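Local atomic coordinates of aminoacyl-histidine dipeptidase (Vibrio alginolyticus, PDB entry 3MRU), a protein that probably hydrolyses dipeptides, among them aminoacyl-histidine substrates such as carnosine, as a zinc-dependent metallopeptidase of the M20 family. Residues K63-M69 with I136-P140; S126-V130 with F475-M479; I141-L145 with G162-G166. All coordinates share one frame; numbering follows the deposited sequence.

Contact 1: residues K63-M69 with I136-P140; sequences KPATPGM and IKHGP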
loop_
_atom_site.group_PDB
_atom_site.type_symbol
_atom_site.label_atom_id
_atom_site.label_comp_id
_atom_site.label_asym_id
_atom_site.label_seq_id
_atom_site.Cartn_x
_atom_site.Cartn_y
_atom_site.Cartn_z
ATOM N N LYS A 63 23.912 10.191 -17.430
ATOM C CA LYS A 63 25.292 9.792 -17.562
ATOM C C LYS A 63 25.444 8.786 -18.688
ATOM O O LYS A 63 24.782 7.747 -18.678
ATOM C CB LYS A 63 25.812 9.198 -16.265
ATOM C CG LYS A 63 27.230 8.656 -16.365
ATOM C CD LYS A 63 27.727 8.300 -14.995
ATOM C CE LYS A 63 29.113 7.758 -15.025
ATOM N NZ LYS A 63 29.342 7.065 -13.741
ATOM N N PRO A 64 26.325 9.096 -19.661
ATOM C CA PRO A 64 26.594 8.212 -20.791
ATOM C C PRO A 64 27.349 6.970 -20.347
ATOM O O PRO A 64 28.031 6.988 -19.319
ATOM C CB PRO A 64 27.477 9.067 -21.697
ATOM C CG PRO A 64 28.165 9.994 -20.767
ATOM C CD PRO A 64 27.136 10.329 -19.736
ATOM N N ALA A 65 27.207 5.903 -21.127
ATOM C CA ALA A 65 27.867 4.626 -20.875
ATOM C C ALA A 65 29.376 4.755 -20.719
ATOM O O ALA A 65 30.005 5.603 -21.355
ATOM C CB ALA A 65 27.557 3.651 -22.016
ATOM N N THR A 66 29.948 3.911 -19.869
ATOM C CA THR A 66 31.388 3.717 -19.870
ATOM C C THR A 66 31.713 2.978 -21.182
ATOM O O THR A 66 30.862 2.222 -21.683
ATOM C CB THR A 66 31.887 2.968 -18.597
ATOM O OG1 THR A 66 31.486 1.595 -18.643
ATOM C CG2 THR A 66 31.338 3.620 -17.331
ATOM N N PRO A 67 32.913 3.238 -21.768
ATOM C CA PRO A 67 33.418 2.568 -22.986
ATOM C C PRO A 67 33.243 1.048 -23.027
ATOM O O PRO A 67 33.688 0.335 -22.116
ATOM C CB PRO A 67 34.934 2.863 -22.953
ATOM C CG PRO A 67 35.165 3.791 -21.744
ATOM C CD PRO A 67 33.815 4.340 -21.362
ATOM N N GLY A 68 32.580 0.569 -24.079
ATOM C CA GLY A 68 32.214 -0.836 -24.162
ATOM C C GLY A 68 30.731 -1.165 -24.278
ATOM O O GLY A 68 30.369 -2.119 -24.979
ATOM N N MET A 69 29.871 -0.396 -23.599
ATOM C CA MET A 69 28.419 -0.690 -23.592
ATOM C C MET A 69 27.680 0.524 -24.116
ATOM O O MET A 69 26.556 0.816 -23.687
ATOM C CB MET A 69 27.778 -1.171 -22.280
ATOM C CG MET A 69 28.306 -2.499 -21.784
ATOM S SD MET A 69 29.407 -2.343 -20.365
ATOM C CE MET A 69 30.024 -0.652 -20.470
ATOM N N ILE A 136 32.405 1.414 -12.462
ATOM C CA ILE A 136 31.326 0.498 -12.803
ATOM C C ILE A 136 31.196 0.634 -14.305
ATOM O O ILE A 136 31.010 1.734 -14.831
ATOM C CB ILE A 136 30.014 0.828 -12.088
ATOM C CG1 ILE A 136 30.233 0.930 -10.590
ATOM C CG2 ILE A 136 28.927 -0.219 -12.408
ATOM C CD1 ILE A 136 30.744 -0.340 -9.853
ATOM N N LYS A 137 31.311 -0.503 -14.981
ATOM C CA LYS A 137 31.190 -0.576 -16.432
ATOM C C LYS A 137 29.715 -0.665 -16.776
ATOM O O LYS A 137 29.200 -1.755 -17.005
ATOM C CB LYS A 137 31.955 -1.783 -16.995
ATOM C CG LYS A 137 33.327 -1.424 -17.546
ATOM C CD LYS A 137 34.325 -2.557 -17.367
ATOM C CE LYS A 137 35.694 -2.155 -17.943
ATOM N NZ LYS A 137 36.832 -2.840 -17.226
ATOM N N HIS A 138 29.042 0.482 -16.804
ATOM C CA HIS A 138 27.606 0.527 -17.091
ATOM C C HIS A 138 27.271 1.021 -18.495
ATOM O O HIS A 138 28.096 1.663 -19.146
ATOM C CB HIS A 138 26.880 1.357 -16.041
ATOM C CG HIS A 138 27.344 2.770 -15.953
ATOM N ND1 HIS A 138 28.089 3.239 -14.894
ATOM C CD2 HIS A 138 27.160 3.826 -16.780
ATOM C CE1 HIS A 138 28.342 4.523 -15.073
ATOM N NE2 HIS A 138 27.789 4.907 -16.209
ATOM N N GLY A 139 26.056 0.713 -18.948
ATOM C CA GLY A 139 25.511 1.256 -20.195
ATOM C C GLY A 139 24.956 2.642 -19.895
ATOM O O GLY A 139 25.115 3.135 -18.774
ATOM N N PRO A 140 24.289 3.281 -20.879
ATOM C CA PRO A 140 23.714 4.617 -20.630
ATOM C C PRO A 140 22.812 4.691 -19.413
ATOM O O PRO A 140 22.159 3.691 -19.079
ATOM C CB PRO A 140 22.824 4.876 -21.853
ATOM C CG PRO A 140 22.446 3.519 -22.345
ATOM C CD PRO A 140 23.624 2.626 -22.044
#

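Contact 2: residues S126-V130 with F475-M479; sequences SCLAV and FWDQM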
loop_
_atom_site.group_PDB
_atom_site.type_symbol
_atom_site.label_atom_id
_atom_site.label_comp_id
_atom_site.label_asym_id
_atom_site.label_seq_id
_atom_site.Cartn_x
_atom_site.Cartn_y
_atom_site.Cartn_z
ATOM N N SER A 126 22.793 5.708 -3.048
ATOM C CA SER A 126 23.118 4.678 -3.995
ATOM C C SER A 126 23.102 5.258 -5.405
ATOM O O SER A 126 24.089 5.173 -6.123
ATOM C CB SER A 126 22.115 3.542 -3.856
ATOM O OG SER A 126 22.183 2.643 -4.949
ATOM N N CYS A 127 21.987 5.867 -5.793
ATOM C CA CYS A 127 21.890 6.440 -7.130
ATOM C C CYS A 127 23.051 7.368 -7.374
ATOM O O CYS A 127 23.745 7.264 -8.375
ATOM C CB CYS A 127 20.583 7.207 -7.290
ATOM S SG CYS A 127 19.186 6.182 -7.762
ATOM N N LEU A 128 23.256 8.265 -6.422
ATOM C CA LEU A 128 24.326 9.238 -6.489
ATOM C C LEU A 128 25.724 8.632 -6.512
ATOM O O LEU A 128 26.608 9.125 -7.210
ATOM C CB LEU A 128 24.206 10.184 -5.318
ATOM C CG LEU A 128 23.736 11.575 -5.698
ATOM C CD1 LEU A 128 22.616 11.543 -6.715
ATOM C CD2 LEU A 128 23.323 12.275 -4.419
ATOM N N ALA A 129 25.925 7.577 -5.735
ATOM C CA ALA A 129 27.182 6.854 -5.777
ATOM C C ALA A 129 27.487 6.366 -7.198
ATOM O O ALA A 129 28.564 6.619 -7.702
ATOM C CB ALA A 129 27.180 5.710 -4.783
ATOM N N VAL A 130 26.541 5.695 -7.845
ATOM C CA VAL A 130 26.716 5.229 -9.238
ATOM C C VAL A 130 27.069 6.378 -10.193
ATOM O O VAL A 130 27.965 6.247 -11.022
ATOM C CB VAL A 130 25.464 4.440 -9.786
ATOM C CG1 VAL A 130 25.557 4.220 -11.296
ATOM C CG2 VAL A 130 25.285 3.103 -9.055
ATOM N N PHE A 475 23.025 -4.602 -0.948
ATOM C CA PHE A 475 22.176 -3.843 -1.832
ATOM C C PHE A 475 23.049 -3.308 -2.951
ATOM O O PHE A 475 22.736 -3.473 -4.131
ATOM C CB PHE A 475 21.472 -2.710 -1.087
ATOM C CG PHE A 475 20.877 -1.688 -1.986
ATOM C CD1 PHE A 475 21.437 -0.446 -2.101
ATOM C CD2 PHE A 475 19.784 -1.974 -2.757
ATOM C CE1 PHE A 475 20.901 0.498 -2.963
ATOM C CE2 PHE A 475 19.254 -1.019 -3.625
ATOM C CZ PHE A 475 19.814 0.208 -3.717
ATOM N N TRP A 476 24.175 -2.711 -2.583
ATOM C CA TRP A 476 25.013 -2.048 -3.566
ATOM C C TRP A 476 25.706 -3.070 -4.487
ATOM O O TRP A 476 26.004 -2.773 -5.650
ATOM C CB TRP A 476 25.995 -1.102 -2.869
ATOM C CG TRP A 476 27.087 -0.632 -3.747
ATOM C CD1 TRP A 476 28.289 -1.244 -3.934
ATOM C CD2 TRP A 476 27.100 0.546 -4.576
ATOM N NE1 TRP A 476 29.047 -0.531 -4.834
ATOM C CE2 TRP A 476 28.346 0.574 -5.240
ATOM C CE3 TRP A 476 26.187 1.580 -4.816
ATOM C CZ2 TRP A 476 28.699 1.588 -6.138
ATOM C CZ3 TRP A 476 26.545 2.598 -5.712
ATOM C CH2 TRP A 476 27.790 2.587 -6.360
ATOM N N ASP A 477 25.926 -4.281 -3.976
ATOM C CA ASP A 477 26.612 -5.313 -4.747
ATOM C C ASP A 477 25.787 -5.834 -5.902
ATOM O O ASP A 477 26.332 -6.076 -6.978
ATOM C CB ASP A 477 27.052 -6.473 -3.859
ATOM C CG ASP A 477 28.331 -6.174 -3.107
ATOM O OD1 ASP A 477 29.246 -5.554 -3.696
ATOM O OD2 ASP A 477 28.425 -6.566 -1.922
ATOM N N GLN A 478 24.486 -6.019 -5.690
ATOM C CA GLN A 478 23.610 -6.343 -6.817
ATOM C C GLN A 478 23.265 -5.117 -7.624
ATOM O O GLN A 478 23.094 -5.203 -8.845
ATOM C CB GLN A 478 22.352 -7.053 -6.382
ATOM C CG GLN A 478 22.031 -6.812 -4.952
ATOM C CD GLN A 478 21.003 -7.788 -4.459
ATOM O OE1 GLN A 478 20.070 -8.128 -5.196
ATOM N NE2 GLN A 478 21.168 -8.271 -3.212
ATOM N N MET A 479 23.188 -3.970 -6.967
ATOM C CA MET A 479 22.933 -2.753 -7.696
ATOM C C MET A 479 24.035 -2.600 -8.744
ATOM O O MET A 479 23.798 -2.109 -9.848
ATOM C CB MET A 479 22.882 -1.561 -6.746
ATOM C CG MET A 479 21.716 -0.561 -6.996
ATOM S SD MET A 479 22.001 0.725 -8.263
ATOM C CE MET A 479 21.563 -0.169 -9.750
#

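Contact 3: residues I141-L145 with G162-G166; sequences IEVLL and GWLKG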
loop_
_atom_site.group_PDB
_atom_site.type_symbol
_atom_site.label_atom_id
_atom_site.label_comp_id
_atom_site.label_asym_id
_atom_site.label_seq_id
_atom_site.Cartn_x
_atom_site.Cartn_y
_atom_site.Cartn_z
ATOM N N ILE A 141 22.766 5.846 -18.748
ATOM C CA ILE A 141 22.043 5.922 -17.481
ATOM C C ILE A 141 21.307 7.226 -17.179
ATOM O O ILE A 141 21.823 8.328 -17.380
ATOM C CB ILE A 141 23.018 5.514 -16.332
ATOM C CG1 ILE A 141 22.998 3.987 -16.171
ATOM C CG2 ILE A 141 22.641 6.176 -14.996
ATOM C CD1 ILE A 141 24.158 3.406 -15.367
ATOM N N GLU A 142 20.084 7.055 -16.688
ATOM C CA GLU A 142 19.261 8.140 -16.179
ATOM C C GLU A 142 18.977 7.861 -14.715
ATOM O O GLU A 142 18.810 6.710 -14.318
ATOM C CB GLU A 142 17.941 8.227 -16.951
ATOM C CG GLU A 142 18.095 8.266 -18.482
ATOM C CD GLU A 142 16.768 8.482 -19.208
ATOM O OE1 GLU A 142 16.225 9.609 -19.133
ATOM O OE2 GLU A 142 16.273 7.527 -19.852
ATOM N N VAL A 143 18.962 8.912 -13.910
ATOM C CA VAL A 143 18.543 8.792 -12.530
ATOM C C VAL A 143 17.283 9.610 -12.373
ATOM O O VAL A 143 17.227 10.756 -12.824
ATOM C CB VAL A 143 19.664 9.241 -11.528
ATOM C CG1 VAL A 143 19.089 9.921 -10.290
ATOM C CG2 VAL A 143 20.495 8.042 -11.108
ATOM N N LEU A 144 16.268 9.019 -11.752
ATOM C CA LEU A 144 15.046 9.750 -11.463
ATOM C C LEU A 144 14.874 9.955 -9.976
ATOM O O LEU A 144 14.763 8.992 -9.219
ATOM C CB LEU A 144 13.833 9.000 -12.003
ATOM C CG LEU A 144 12.530 9.764 -12.188
ATOM C CD1 LEU A 144 12.482 11.075 -11.410
ATOM C CD2 LEU A 144 12.395 10.047 -13.634
ATOM N N LEU A 145 14.835 11.206 -9.553
ATOM C CA LEU A 145 14.609 11.476 -8.156
ATOM C C LEU A 145 13.270 12.148 -7.991
ATOM O O LEU A 145 13.128 13.348 -8.255
ATOM C CB LEU A 145 15.728 12.333 -7.583
ATOM C CG LEU A 145 17.092 11.658 -7.568
ATOM C CD1 LEU A 145 18.124 12.623 -7.124
ATOM C CD2 LEU A 145 17.110 10.425 -6.670
ATOM N N GLY A 162 8.848 10.781 -22.626
ATOM C CA GLY A 162 9.671 11.654 -23.441
ATOM C C GLY A 162 10.730 12.309 -22.579
ATOM O O GLY A 162 11.429 13.225 -23.015
ATOM N N TRP A 163 10.841 11.832 -21.346
ATOM C CA TRP A 163 11.805 12.365 -20.400
ATOM C C TRP A 163 12.790 11.279 -20.089
ATOM O O TRP A 163 13.879 11.557 -19.592
ATOM C CB TRP A 163 11.119 12.784 -19.096
ATOM C CG TRP A 163 10.341 14.044 -19.266
ATOM C CD1 TRP A 163 9.075 14.154 -19.743
ATOM C CD2 TRP A 163 10.790 15.381 -19.000
ATOM N NE1 TRP A 163 8.696 15.472 -19.788
ATOM C CE2 TRP A 163 9.727 16.250 -19.335
ATOM C CE3 TRP A 163 11.982 15.931 -18.515
ATOM C CZ2 TRP A 163 9.815 17.649 -19.190
ATOM C CZ3 TRP A 163 12.065 17.329 -18.367
ATOM C CH2 TRP A 163 10.984 18.165 -18.705
ATOM N N LEU A 164 12.419 10.043 -20.412
ATOM C CA LEU A 164 13.324 8.925 -20.239
ATOM C C LEU A 164 13.392 8.148 -21.545
ATOM O O LEU A 164 12.464 8.226 -22.377
ATOM C CB LEU A 164 12.902 7.993 -19.110
ATOM C CG LEU A 164 12.224 8.638 -17.901
ATOM C CD1 LEU A 164 11.781 7.556 -16.924
ATOM C CD2 LEU A 164 13.155 9.607 -17.219
ATOM N N LYS A 165 14.518 7.440 -21.733
ATOM C CA LYS A 165 14.545 6.260 -22.596
ATOM C C LYS A 165 15.042 5.083 -21.749
ATOM O O LYS A 165 15.408 5.257 -20.577
ATOM C CB LYS A 165 15.594 6.387 -23.705
ATOM C CG LYS A 165 15.365 5.399 -24.860
ATOM C CD LYS A 165 13.864 5.231 -25.197
ATOM C CE LYS A 165 13.669 4.386 -26.449
ATOM N NZ LYS A 165 12.444 4.791 -27.199
ATOM N N GLY A 166 15.054 3.895 -22.342
ATOM C CA GLY A 166 15.502 2.701 -21.649
ATOM C C GLY A 166 14.241 2.071 -21.091
ATOM O O GLY A 166 13.568 2.654 -20.241
#

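Contact 1: residues K63-M69 with I136-P140
Thr66 and His138 are at the heart of a surface contact between two loops at one end of two neighbouring strands in the mixed beta-sheet of this M20 metallopeptidase domain. Residues 63-69 leave strand 59-63, while 136-140 lead into its antiparallel neighbour, strand 141-146, so the two loops extend the pairing that Lys63 makes with Ile141. One backbone bond joins them, from Thr66 N to His138 O at 3.0 Å with an N-H...O angle of 140°, the donor lying somewhat tilted from the carbonyl plane. The threonine hydroxyl OG1, turned between its backbone N and carbonyl carbon (chi1 71°), adds a weak bond to the same oxygen.

The same rotation sets the methyl CG2 beside the backbone N, over one face of the imidazole. It stands 3.9 Å from the centroid of the His138 ring and 12° off its normal, a CH-pi contact over the middle of the ring. The extended Lys63 side chain runs at about a right angle to that of His138 and meets the imidazole at its edge, where CE lies in the ring plane, 3.3 Å from His138 CE1. Its ammonium group, also at the ring edge, is hydrogen-bonded to the carbonyls of Leu131 and Ser133 at the C-terminal end of helix 124-132. Lys137, at the centre of an inverse gamma turn, gives its backbone N to Glu484 of helix 469-485, which ties the second loop to the helical layer.

Farther along, Ala65 CB packs against the proline ring, 4.1 Å from Pro140 CD. Met69, bent beyond CG, folds back over the 136-140 backbone and places SD 3.4 Å from Lys137 O, while its methyl CE lies 3.3 Å from His138 O, the carbonyl oxygen that Thr66 N holds.

Contact 2: residues S126-V130 with F475-M479
The indole of Trp476 and the phenyl ring of Phe475 both meet helix 124-132 at their rims. Ser126 O and Val130 N, an i to i+4 pair bonded within that helix, lie in the indole plane at the edge of its six-membered ring. Ala129 CB and Val130 CG2 come in obliquely from opposite sides of this plane, 3.3 Å and 3.6 Å from Trp476 CZ3, and the corner of the ring is thus wedged between them. On Phe475, Ser126 CB lies in plane at the edge, 3.4 Å from CE1. Trp476 CG is anti to its backbone N (chi1 166°), which carries the ring across to the facing helix. One turn further along the helix, the bent Met479 brings SD to 4.1 Å from Val130 CG2.

The short helical segments cross at -47°, with axes 11.3 Å apart at closest approach, a spacing filled by these large side chains. Val130 and Met479 both rest on Leu77 of strand 75-80, and helix 14-25 adds Leu16 against Ala129 and Trp476. Phe475 reaches about 9 Å, side chain to side chain, from the zinc ligand Asp173. Helices packed in this way on a central mixed sheet form the alpha/beta catalytic domain of M20 zinc exopeptidases.

Contact 3: residues I141-L145 with G162-G166
Glu142 and Leu144 reach from strand 141-146 of the central sheet in the catalytic domain to residues 162-166, the loop that leads into strand 168-171. Strand alternation decides which residues take part: these two face the loop, whereas Val143 between them turns to helix 124-132. Glu142 has CG anti to its carbonyl carbon (chi1 -51°) and is extended through chi2, a conformation that holds its carboxylate well out from the strand, against the loop backbone. Leu164 folds alongside this carboxylate, its CB 3.5 Å from Glu142 OE2 and its CD2 3.6 Å from OE1.

Leu144 takes a different first torsion, with CG anti to the backbone N (chi1 -162°), and its methyl CD2 comes within 3.7 Å of Leu164 CD2. The two leucines cross at about a right angle, and both also touch Phe60 of strand 59-63, which completes a small apolar cluster beside the carboxyl group. Elsewhere on the loop, Trp163 N is hydrogen-bonded to the hydroxyl of Tyr445, and the indole meets the ring of Phe60. Across the contact itself, Lys165 N donates a hydrogen bond to Glu142 OE2 at 2.6 Å, on the syn lone pair, with an N-H...O angle of 143°.

Contact 2 belongs to the buried core, contact 1 to the surface, and contact 3 lies between them, partly buried. Their chemistry follows: helix packing by aromatic and aliphatic side chains in contact 2, backbone and threonine-imidazole interactions in contact 1, and in contact 3 a carboxylate bound to a loop amide beside paired leucines. All three meet around strand 141-146. Contact 1 leads straight into it, with Lys63 O 2.8 Å from Ile141 N; contact 3 uses its loop-facing residues; and helix 124-132 of contact 2 covers its other side, where Cys127 packs against Val143. Lys63 also joins contacts 1 and 2 through a weak bond to Val130 O.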